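Probable chitinase A (Chromobacterium violaceum, PDB 4TX8) probably hydrolyses internal glycosidic bonds of chitin with a family 18 glycoside hydrolase domain, alongside a small module predicted to bind chitin. Local coordinates at residues Phe124-Val129 against Asp134-Ala139; Asp142-Gly145 against Val149-Thr152; Val177-Gly182 against Gly205-Tyr210; Asn198-Leu203 against Lys243-Pro248. All coordinates share one frame; numbering follows the deposited sequence.

Contact 1 (Phe124-Val129 against Asp134-Ala139)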
loop_
_atom_site.group_PDB
_atom_site.type_symbol
_atom_site.label_atom_id
_atom_site.label_comp_id
_atom_site.label_asym_id
_atom_site.label_seq_id
_atom_site.Cartn_x
_atom_site.Cartn_y
_atom_site.Cartn_z
ATOM N N PHE A 124 15.031 -5.003 5.919
ATOM C CA PHE A 124 15.356 -6.413 6.065
ATOM C C PHE A 124 15.245 -7.089 4.701
ATOM O O PHE A 124 14.520 -6.603 3.833
ATOM C CB PHE A 124 14.436 -7.074 7.102
ATOM C CG PHE A 124 12.998 -7.178 6.670
ATOM C CD1 PHE A 124 12.140 -6.096 6.795
ATOM C CD2 PHE A 124 12.503 -8.363 6.145
ATOM C CE1 PHE A 124 10.815 -6.194 6.398
ATOM C CE2 PHE A 124 11.180 -8.466 5.750
ATOM C CZ PHE A 124 10.335 -7.380 5.876
ATOM N N PRO A 125 15.983 -8.195 4.498
ATOM C CA PRO A 125 16.004 -8.889 3.202
ATOM C C PRO A 125 14.619 -9.251 2.659
ATOM O O PRO A 125 13.758 -9.734 3.396
ATOM C CB PRO A 125 16.814 -10.150 3.504
ATOM C CG PRO A 125 17.765 -9.710 4.577
ATOM C CD PRO A 125 16.971 -8.760 5.438
ATOM N N LEU A 126 14.422 -9.013 1.365
ATOM C CA LEU A 126 13.141 -9.259 0.704
ATOM C C LEU A 126 12.716 -10.725 0.799
ATOM O O LEU A 126 11.525 -11.038 0.802
ATOM C CB LEU A 126 13.217 -8.835 -0.764
ATOM C CG LEU A 126 11.899 -8.810 -1.541
ATOM C CD1 LEU A 126 11.071 -7.592 -1.154
ATOM C CD2 LEU A 126 12.154 -8.838 -3.036
ATOM N N SER A 127 13.697 -11.617 0.880
ATOM C CA SER A 127 13.437 -13.047 1.001
ATOM C C SER A 127 12.635 -13.405 2.254
ATOM O O SER A 127 11.972 -14.440 2.296
ATOM C CB SER A 127 14.757 -13.819 1.003
ATOM O OG SER A 127 15.593 -13.386 2.067
ATOM N N GLN A 128 12.693 -12.546 3.268
ATOM C CA GLN A 128 12.084 -12.843 4.562
ATOM C C GLN A 128 10.649 -12.328 4.692
ATOM O O GLN A 128 10.012 -12.527 5.724
ATOM C CB GLN A 128 12.945 -12.266 5.692
ATOM C CG GLN A 128 14.311 -12.927 5.817
ATOM C CD GLN A 128 15.213 -12.228 6.816
ATOM O OE1 GLN A 128 14.759 -11.399 7.606
ATOM N NE2 GLN A 128 16.500 -12.554 6.780
ATOM N N VAL A 129 10.146 -11.666 3.654
ATOM C CA VAL A 129 8.762 -11.201 3.645
ATOM C C VAL A 129 7.818 -12.402 3.732
ATOM O O VAL A 129 7.926 -13.340 2.942
ATOM C CB VAL A 129 8.451 -10.371 2.384
ATOM C CG1 VAL A 129 6.959 -10.102 2.272
ATOM C CG2 VAL A 129 9.241 -9.065 2.398
ATOM N N ASP A 134 0.736 -10.901 -0.722
ATOM C CA ASP A 134 0.535 -11.312 -2.111
ATOM C C ASP A 134 1.185 -10.344 -3.088
ATOM O O ASP A 134 1.619 -10.738 -4.169
ATOM C CB ASP A 134 -0.955 -11.433 -2.420
ATOM C CG ASP A 134 -1.637 -12.478 -1.568
ATOM O OD1 ASP A 134 -1.207 -13.650 -1.618
ATOM O OD2 ASP A 134 -2.589 -12.126 -0.837
ATOM N N VAL A 135 1.228 -9.070 -2.714
ATOM C CA VAL A 135 1.929 -8.072 -3.511
ATOM C C VAL A 135 2.883 -7.306 -2.610
ATOM O O VAL A 135 2.471 -6.703 -1.617
ATOM C CB VAL A 135 0.966 -7.091 -4.211
ATOM C CG1 VAL A 135 1.750 -6.106 -5.064
ATOM C CG2 VAL A 135 -0.044 -7.850 -5.070
ATOM N N ILE A 136 4.163 -7.357 -2.951
ATOM C CA ILE A 136 5.194 -6.674 -2.186
ATOM C C ILE A 136 5.606 -5.399 -2.910
ATOM O O ILE A 136 6.203 -5.452 -3.984
ATOM C CB ILE A 136 6.422 -7.577 -1.974
ATOM C CG1 ILE A 136 6.000 -8.900 -1.328
ATOM C CG2 ILE A 136 7.462 -6.868 -1.127
ATOM C CD1 ILE A 136 7.061 -9.978 -1.386
ATOM N N VAL A 137 5.276 -4.253 -2.326
ATOM C CA VAL A 137 5.544 -2.974 -2.971
ATOM C C VAL A 137 6.788 -2.310 -2.401
ATOM O O VAL A 137 6.788 -1.852 -1.259
ATOM C CB VAL A 137 4.359 -2.008 -2.831
ATOM C CG1 VAL A 137 4.601 -0.768 -3.671
ATOM C CG2 VAL A 137 3.064 -2.689 -3.243
ATOM N N VAL A 138 7.840 -2.251 -3.210
ATOM C CA VAL A 138 9.115 -1.692 -2.782
ATOM C C VAL A 138 9.058 -0.167 -2.704
ATOM O O VAL A 138 8.788 0.512 -3.695
ATOM C CB VAL A 138 10.251 -2.125 -3.726
ATOM C CG1 VAL A 138 11.544 -1.413 -3.366
ATOM C CG2 VAL A 138 10.432 -3.639 -3.666
ATOM N N ALA A 139 9.314 0.358 -1.510
ATOM C CA ALA A 139 9.207 1.786 -1.234
ATOM C C ALA A 139 10.551 2.372 -0.795
ATOM O O ALA A 139 11.038 2.033 0.282
ATOM C CB ALA A 139 8.160 2.018 -0.161
#
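Ile136 meets Leu126 and Val129 in a small, wholly buried apolar contact, where the loop leading out of strand 108-114 folds back over the outside of the next barrel strand, 135-143. Both arms of Ile136 are used. Its CG2 branch, lying anti to the backbone N, crosses Leu126 at a slant and comes 3.7 Å from Leu126 CD1. The longer arm, turned beside the backbone N (chi1 -55°), meets Val129 end-on: Ile136 CD1 sits 3.7 Å from Val129 CG1, and Ile136 CG1 lies only slightly farther from the same methyl, at 3.9 Å. One isoleucine thus touches two loop residues three positions apart.

Between them runs a short 3-10 turn at 126-128. Gln128 N bonds to Pro125 O at 3.0 Å and Val129 N to Leu126 O at 3.2 Å, with Leu126 and Val129 both directed toward the strand while Ser127 points away. Leu126 O accepts a hydrogen bond from Gln170 NE2 of helix 160-171, and Ile399 of helix 399-404 touches both Val129 and Ile136.

No alpha helix separates strands 108-114 and 135-143, so in this beta-alpha barrel of the GH18 domain the 3-10 turn appears to take part of the place of a crossover helix, sharing with helices 160-171 and 399-404 the covering of Ile136 on the outer face of a TIM-barrel wall.

Contact 2 (Asp142-Gly145 against Val149-Thr152)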
loop_
_atom_site.group_PDB
_atom_site.type_symbol
_atom_site.label_atom_id
_atom_site.label_comp_id
_atom_site.label_asym_id
_atom_site.label_seq_id
_atom_site.Cartn_x
_atom_site.Cartn_y
_atom_site.Cartn_z
ATOM N N ASP A 142 13.530 6.833 -6.357
ATOM C CA ASP A 142 13.879 8.235 -6.147
ATOM C C ASP A 142 13.699 9.071 -7.402
ATOM O O ASP A 142 14.139 8.685 -8.487
ATOM C CB ASP A 142 15.328 8.381 -5.669
ATOM C CG ASP A 142 15.581 7.704 -4.341
ATOM O OD1 ASP A 142 15.028 8.166 -3.321
ATOM O OD2 ASP A 142 16.347 6.718 -4.315
ATOM N N ASP A 143 13.053 10.221 -7.245
ATOM C CA ASP A 143 13.080 11.250 -8.271
ATOM C C ASP A 143 14.520 11.699 -8.486
ATOM O O ASP A 143 15.260 11.895 -7.524
ATOM C CB ASP A 143 12.209 12.439 -7.871
ATOM C CG ASP A 143 12.428 13.645 -8.759
ATOM O OD1 ASP A 143 12.412 13.486 -9.998
ATOM O OD2 ASP A 143 12.628 14.753 -8.220
ATOM N N ALA A 144 14.916 11.860 -9.745
ATOM C CA ALA A 144 16.284 12.256 -10.069
ATOM C C ALA A 144 16.323 13.476 -10.989
ATOM O O ALA A 144 17.365 14.108 -11.138
ATOM C CB ALA A 144 17.035 11.090 -10.702
ATOM N N GLY A 145 15.188 13.794 -11.606
ATOM C CA GLY A 145 15.051 14.981 -12.437
ATOM C C GLY A 145 15.896 15.017 -13.701
ATOM O O GLY A 145 16.979 14.436 -13.756
ATOM N N VAL A 149 14.050 8.928 -13.080
ATOM C CA VAL A 149 13.838 8.166 -11.859
ATOM C C VAL A 149 15.023 7.229 -11.640
ATOM O O VAL A 149 15.556 6.666 -12.593
ATOM C CB VAL A 149 12.529 7.343 -11.925
ATOM C CG1 VAL A 149 12.382 6.448 -10.699
ATOM C CG2 VAL A 149 11.325 8.259 -12.068
ATOM N N SER A 150 15.443 7.068 -10.389
ATOM C CA SER A 150 16.490 6.109 -10.071
ATOM C C SER A 150 16.065 5.192 -8.930
ATOM O O SER A 150 15.087 5.462 -8.233
ATOM C CB SER A 150 17.789 6.831 -9.712
ATOM O OG SER A 150 17.611 7.648 -8.572
ATOM N N PHE A 151 16.803 4.102 -8.752
ATOM C CA PHE A 151 16.576 3.196 -7.635
ATOM C C PHE A 151 17.897 2.734 -7.042
ATOM O O PHE A 151 18.795 2.309 -7.769
ATOM C CB PHE A 151 15.754 1.979 -8.065
ATOM C CG PHE A 151 15.597 0.952 -6.982
ATOM C CD1 PHE A 151 14.729 1.172 -5.920
ATOM C CD2 PHE A 151 16.323 -0.227 -7.016
ATOM C CE1 PHE A 151 14.583 0.233 -4.913
ATOM C CE2 PHE A 151 16.185 -1.171 -6.014
ATOM C CZ PHE A 151 15.311 -0.939 -4.958
ATOM N N THR A 152 18.007 2.818 -5.722
ATOM C CA THR A 152 19.192 2.341 -5.025
ATOM C C THR A 152 18.787 1.509 -3.813
ATOM O O THR A 152 18.044 1.973 -2.948
ATOM C CB THR A 152 20.092 3.498 -4.575
ATOM O OG1 THR A 152 20.297 4.398 -5.672
ATOM C CG2 THR A 152 21.434 2.968 -4.095
HETATM O O HOH W 1 15.537 4.204 -4.316
HETATM O O HOH W 2 18.478 6.000 -6.259
#
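Asp142 and Ser150 form an antiparallel hydrogen-bonded pair, their CA atoms 5.2 Å apart, in the short hairpin that extends strand 135-143 beyond the barrel. Asp142 N reaches Ser150 O at 2.8 Å (169° at the hydrogen), and Ser150 N returns an equally short, nearly straight bond to Asp142 O. That same carbonyl oxygen also takes a CA-H...O contact at 3.4 Å from the CA of Val149, which pairs with Asp143 in the adjoining non-hydrogen-bonded position.

On the Asp142 and Ser150 face, Ser150 OG lies 3.8 Å from Asp142 CB, and Ala144 CB flanks the hydroxyl. Two waters extend the link. Water 1 donates to Asp142 OD2 at 2.6 Å and accepts from Thr152 N; water 2 donates to the same OD2 and also bonds Ser150 OG and Thr152 OG1. The other carboxylate oxygen, OD1, is held by Asn185 ND2. Val149 points to the opposite face, where it packs on Leu203 and Ile206 of helix 193-210; its backbone N is also hydrogen-bonded to Ser202 OG.

The two faces therefore differ: Val149 settles on the helix, while on the hydrated Asp142 and Ser150 face the carboxylate is gripped at both oxygens, which should fix the rotation of Asp142 and favour its charged form.

Contact 3 (Val177-Gly182 against Gly205-Tyr210)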
loop_
_atom_site.group_PDB
_atom_site.type_symbol
_atom_site.label_atom_id
_atom_site.label_comp_id
_atom_site.label_asym_id
_atom_site.label_seq_id
_atom_site.Cartn_x
_atom_site.Cartn_y
_atom_site.Cartn_z
ATOM N N VAL A 177 6.106 -8.260 -7.189
ATOM C CA VAL A 177 7.023 -7.309 -6.578
ATOM C C VAL A 177 7.084 -6.060 -7.444
ATOM O O VAL A 177 7.597 -6.094 -8.562
ATOM C CB VAL A 177 8.436 -7.895 -6.411
ATOM C CG1 VAL A 177 9.335 -6.903 -5.684
ATOM C CG2 VAL A 177 8.381 -9.221 -5.660
ATOM N N VAL A 178 6.549 -4.957 -6.935
ATOM C CA VAL A 178 6.446 -3.754 -7.747
ATOM C C VAL A 178 7.195 -2.587 -7.101
ATOM O O VAL A 178 7.402 -2.558 -5.889
ATOM C CB VAL A 178 4.955 -3.386 -8.007
ATOM C CG1 VAL A 178 4.049 -4.553 -7.634
ATOM C CG2 VAL A 178 4.542 -2.138 -7.258
ATOM N N LEU A 179 7.623 -1.642 -7.932
ATOM C CA LEU A 179 8.385 -0.490 -7.475
ATOM C C LEU A 179 7.469 0.708 -7.284
ATOM O O LEU A 179 6.767 1.104 -8.209
ATOM C CB LEU A 179 9.491 -0.158 -8.477
ATOM C CG LEU A 179 10.370 1.042 -8.128
ATOM C CD1 LEU A 179 11.051 0.816 -6.790
ATOM C CD2 LEU A 179 11.394 1.299 -9.223
ATOM N N SER A 180 7.470 1.291 -6.089
ATOM C CA SER A 180 6.599 2.430 -5.825
ATOM C C SER A 180 7.289 3.768 -6.058
ATOM O O SER A 180 8.444 3.970 -5.678
ATOM C CB SER A 180 6.061 2.388 -4.395
ATOM O OG SER A 180 5.188 3.482 -4.163
ATOM N N LEU A 181 6.560 4.676 -6.692
ATOM C CA LEU A 181 6.995 6.054 -6.837
ATOM C C LEU A 181 6.388 6.876 -5.711
ATOM O O LEU A 181 5.165 7.026 -5.638
ATOM C CB LEU A 181 6.574 6.618 -8.195
ATOM C CG LEU A 181 7.452 6.397 -9.430
ATOM C CD1 LEU A 181 8.141 5.044 -9.417
ATOM C CD2 LEU A 181 6.602 6.546 -10.680
ATOM N N GLY A 182 7.235 7.396 -4.830
ATOM C CA GLY A 182 6.759 8.178 -3.704
ATOM C C GLY A 182 7.845 8.420 -2.669
ATOM O O GLY A 182 9.035 8.357 -2.976
ATOM N N GLY A 205 14.565 1.072 -17.654
ATOM C CA GLY A 205 15.866 0.550 -17.276
ATOM C C GLY A 205 15.852 -0.133 -15.919
ATOM O O GLY A 205 16.457 -1.189 -15.739
ATOM N N ILE A 206 15.154 0.468 -14.962
ATOM C CA ILE A 206 15.089 -0.076 -13.610
ATOM C C ILE A 206 14.305 -1.386 -13.582
ATOM O O ILE A 206 14.778 -2.390 -13.044
ATOM C CB ILE A 206 14.447 0.926 -12.628
ATOM C CG1 ILE A 206 15.307 2.189 -12.521
ATOM C CG2 ILE A 206 14.260 0.286 -11.260
ATOM C CD1 ILE A 206 14.659 3.315 -11.741
ATOM N N LEU A 207 13.112 -1.371 -14.170
ATOM C CA LEU A 207 12.247 -2.547 -14.187
ATOM C C LEU A 207 12.918 -3.738 -14.868
ATOM O O LEU A 207 12.880 -4.855 -14.355
ATOM C CB LEU A 207 10.921 -2.223 -14.885
ATOM C CG LEU A 207 9.726 -1.804 -14.022
ATOM C CD1 LEU A 207 10.125 -0.818 -12.935
ATOM C CD2 LEU A 207 8.631 -1.212 -14.897
ATOM N N THR A 208 13.541 -3.496 -16.017
ATOM C CA THR A 208 14.178 -4.570 -16.771
ATOM C C THR A 208 15.416 -5.105 -16.051
ATOM O O THR A 208 15.721 -6.294 -16.134
ATOM C CB THR A 208 14.572 -4.114 -18.193
ATOM O OG1 THR A 208 15.415 -2.958 -18.115
ATOM C CG2 THR A 208 13.334 -3.775 -19.005
ATOM N N GLN A 209 16.117 -4.230 -15.334
ATOM C CA GLN A 209 17.313 -4.637 -14.602
ATOM C C GLN A 209 16.980 -5.500 -13.389
ATOM O O GLN A 209 17.589 -6.548 -13.176
ATOM C CB GLN A 209 18.114 -3.415 -14.149
ATOM C CG GLN A 209 19.391 -3.767 -13.391
ATOM C CD GLN A 209 20.061 -2.557 -12.764
ATOM O OE1 GLN A 209 19.632 -1.420 -12.963
ATOM N NE2 GLN A 209 21.119 -2.798 -11.997
ATOM N N TYR A 210 16.015 -5.061 -12.589
ATOM C CA TYR A 210 15.714 -5.748 -11.338
ATOM C C TYR A 210 14.629 -6.812 -11.485
ATOM O O TYR A 210 14.572 -7.757 -10.700
ATOM C CB TYR A 210 15.321 -4.731 -10.265
ATOM C CG TYR A 210 16.501 -3.933 -9.759
ATOM C CD1 TYR A 210 16.887 -2.752 -10.382
ATOM C CD2 TYR A 210 17.243 -4.374 -8.672
ATOM C CE1 TYR A 210 17.973 -2.027 -9.927
ATOM C CE2 TYR A 210 18.330 -3.656 -8.210
ATOM C CZ TYR A 210 18.690 -2.484 -8.841
ATOM O OH TYR A 210 19.772 -1.770 -8.382
#
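Leu179 lays its CD2 methyl against the CG2 branch of Ile206, 3.7 Å away, with the two side chains crossing at about a right angle. The leucine comes from strand 176-182 of the barrel wall and the isoleucine from the last turns of helix 193-210, which covers that wall. Leu179 holds its CG anti to the backbone N (chi1 180°), a torsion that directs the branch outward and brings CD2 to Ile206; the CA atoms of Leu179 and Leu207 are still 8.0 Å apart. Leu207 adds a looser touch, its CD1 standing 4.5 Å from Leu179 CD2. Its first torsion lies off the staggered value, at -95°, and the end of the side chain comes closer to the strand than its CB direction would suggest. Phe151 touches both Leu179 and Ile206 and also meets the ring of Tyr210 edge-to-face, closing one flank of the cluster.

The neighbours of Leu179 along the strand, Val178 and Ser180, face the barrel interior. There Ser180 OG hydrogen-bonds Asp216 OD2, an acidic residue of the DGIDLDLE sequence by which GH18 enzymes are recognised. With strand 214-218 these elements make a beta-alpha-beta crossover.

Between these two segments the touching atoms are methyl groups, which impose no directional bonding. The strand is thus apolar on its outer side, against the helix, whereas its inner side carries the polar link from Ser180 OG to Asp216 OD2 within the barrel.

Contact 4 (Asn198-Leu203 against Lys243-Pro248)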
loop_
_atom_site.group_PDB
_atom_site.type_symbol
_atom_site.label_atom_id
_atom_site.label_comp_id
_atom_site.label_asym_id
_atom_site.label_seq_id
_atom_site.Cartn_x
_atom_site.Cartn_y
_atom_site.Cartn_z
ATOM N N ASN A 198 12.251 10.944 -20.209
ATOM C CA ASN A 198 13.201 10.564 -19.165
ATOM C C ASN A 198 12.552 9.633 -18.147
ATOM O O ASN A 198 13.166 8.670 -17.686
ATOM C CB ASN A 198 13.759 11.802 -18.458
ATOM C CG ASN A 198 14.715 12.595 -19.329
ATOM O OD1 ASN A 198 15.258 12.079 -20.306
ATOM N ND2 ASN A 198 14.933 13.853 -18.972
ATOM N N PHE A 199 11.302 9.934 -17.808
ATOM C CA PHE A 199 10.492 9.101 -16.925
ATOM C C PHE A 199 10.376 7.692 -17.484
ATOM O O PHE A 199 10.710 6.715 -16.816
ATOM C CB PHE A 199 9.104 9.730 -16.745
ATOM C CG PHE A 199 8.180 8.961 -15.834
ATOM C CD1 PHE A 199 7.364 7.956 -16.335
ATOM C CD2 PHE A 199 8.095 9.276 -14.487
ATOM C CE1 PHE A 199 6.501 7.263 -15.507
ATOM C CE2 PHE A 199 7.234 8.588 -13.653
ATOM C CZ PHE A 199 6.432 7.580 -14.165
ATOM N N VAL A 200 9.908 7.606 -18.723
ATOM C CA VAL A 200 9.687 6.328 -19.383
ATOM C C VAL A 200 10.976 5.517 -19.500
ATOM O O VAL A 200 11.028 4.359 -19.084
ATOM C CB VAL A 200 9.080 6.534 -20.784
ATOM C CG1 VAL A 200 9.135 5.250 -21.586
ATOM C CG2 VAL A 200 7.648 7.041 -20.668
ATOM N N ASN A 201 12.016 6.134 -20.053
ATOM C CA ASN A 201 13.275 5.438 -20.294
ATOM C C ASN A 201 13.962 4.968 -19.012
ATOM O O ASN A 201 14.400 3.822 -18.932
ATOM C CB ASN A 201 14.229 6.327 -21.095
ATOM C CG ASN A 201 13.741 6.582 -22.510
ATOM O OD1 ASN A 201 12.931 5.825 -23.047
ATOM N ND2 ASN A 201 14.239 7.649 -23.124
ATOM N N SER A 202 14.058 5.840 -18.011
ATOM C CA SER A 202 14.779 5.479 -16.793
ATOM C C SER A 202 14.054 4.373 -16.020
ATOM O O SER A 202 14.695 3.457 -15.504
ATOM C CB SER A 202 14.998 6.706 -15.897
ATOM O OG SER A 202 13.777 7.231 -15.409
ATOM N N LEU A 203 12.725 4.444 -15.955
ATOM C CA LEU A 203 11.947 3.410 -15.271
ATOM C C LEU A 203 12.012 2.080 -16.014
ATOM O O LEU A 203 12.038 1.014 -15.395
ATOM C CB LEU A 203 10.491 3.838 -15.106
ATOM C CG LEU A 203 10.149 4.546 -13.796
ATOM C CD1 LEU A 203 8.705 4.997 -13.810
ATOM C CD2 LEU A 203 10.415 3.630 -12.605
ATOM N N LYS A 243 4.442 1.033 -20.260
ATOM C CA LYS A 243 3.846 -0.295 -20.367
ATOM C C LYS A 243 4.002 -0.867 -21.774
ATOM O O LYS A 243 4.224 -2.067 -21.939
ATOM C CB LYS A 243 2.367 -0.269 -19.983
ATOM C CG LYS A 243 1.637 -1.553 -20.357
ATOM C CD LYS A 243 0.205 -1.571 -19.870
ATOM C CE LYS A 243 -0.461 -2.893 -20.216
ATOM N NZ LYS A 243 -1.732 -3.063 -19.464
ATOM N N ALA A 244 3.888 -0.008 -22.782
ATOM C CA ALA A 244 4.059 -0.435 -24.168
ATOM C C ALA A 244 5.430 -1.074 -24.369
ATOM O O ALA A 244 5.563 -2.071 -25.077
ATOM C CB ALA A 244 3.872 0.738 -25.121
ATOM N N LYS A 245 6.442 -0.503 -23.723
ATOM C CA LYS A 245 7.803 -1.019 -23.811
ATOM C C LYS A 245 7.976 -2.313 -23.015
ATOM O O LYS A 245 8.751 -3.186 -23.403
ATOM C CB LYS A 245 8.804 0.039 -23.326
ATOM C CG LYS A 245 8.842 1.299 -24.184
ATOM C CD LYS A 245 9.744 2.370 -23.577
ATOM C CE LYS A 245 11.221 2.075 -23.785
ATOM N NZ LYS A 245 11.667 2.363 -25.175
ATOM N N ILE A 246 7.248 -2.432 -21.907
ATOM C CA ILE A 246 7.370 -3.587 -21.014
ATOM C C ILE A 246 6.537 -4.791 -21.471
ATOM O O ILE A 246 7.005 -5.931 -21.429
ATOM C CB ILE A 246 6.954 -3.221 -19.572
ATOM C CG1 ILE A 246 7.900 -2.169 -18.987
ATOM C CG2 ILE A 246 6.930 -4.459 -18.684
ATOM C CD1 ILE A 246 9.280 -2.695 -18.670
ATOM N N GLY A 247 5.302 -4.537 -21.895
ATOM C CA GLY A 247 4.418 -5.606 -22.330
ATOM C C GLY A 247 3.247 -5.831 -21.388
ATOM O O GLY A 247 3.173 -5.216 -20.323
ATOM N N PRO A 248 2.324 -6.725 -21.774
ATOM C CA PRO A 248 1.067 -6.955 -21.046
ATOM C C PRO A 248 1.211 -7.575 -19.649
ATOM O O PRO A 248 0.200 -7.697 -18.956
ATOM C CB PRO A 248 0.290 -7.900 -21.977
ATOM C CG PRO A 248 1.318 -8.513 -22.872
ATOM C CD PRO A 248 2.380 -7.475 -23.042
#
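Apolar packing of Val200 on the aliphatic part of Lys245 is the closest contact between 198-203 and 243-248, on helices that also meet elsewhere, as where Leu203 touches Leu242. Val200 CG1 lies 3.6 Å from Lys245 CD, the two side chains slanting across each other. Lys245 folds rather than extends: its chain bends at chi3 and chi4 (both 76°), with CD resting against the valine methyl.

Polar groups come in at the lysine's far end. Asn201 OD1 comes within 4.2 Å of Lys245 CE, a loose, flanking approach to the carbon beside the ammonium group. The charged end of Lys245 makes a cation-pi contact with Tyr204 of the first helix.

Backbone hydrogen bonds run along each helix. Asn198 O is gripped twice, by Ser202 N at 3.0 Å and by Ser202 OG at 2.8 Å, from opposite faces of its carbonyl plane; Ser202 OG in turn accepts from Val149 N, outside the helix. Where helix 230-246 ends, Gly247 N reaches Lys243 O at 2.7 Å and the chain leaves through positive phi.

Lys245 is thus used at both its aliphatic part and its charged end, CD against a buried valine and the ammonium group drawn to an aromatic ring.

Overall arrangement
All four contacts belong to consecutive units of the GH18 barrel. Contact 1 is completed first along the chain and contact 2 next, both on strand 135-143, with centres about 19 Å apart. Contact 3 lies on the parallel neighbour, strand 176-182; probable hydrogen bonds, Val138 N to Val178 O and Ser180 N to Val138 O, join it to contact 1. Helix 193-210 serves contact 3 with 205-210 and contact 4 with 198-203, and these two interleave along the chain. Contact 3 is about 10 Å from contacts 2 and 4, centre to centre; Val149 links contact 2 to Ser202 and Leu203 of contact 4. Contacts 2 to 4 thus knit hairpin, strand and helices on one side of the barrel.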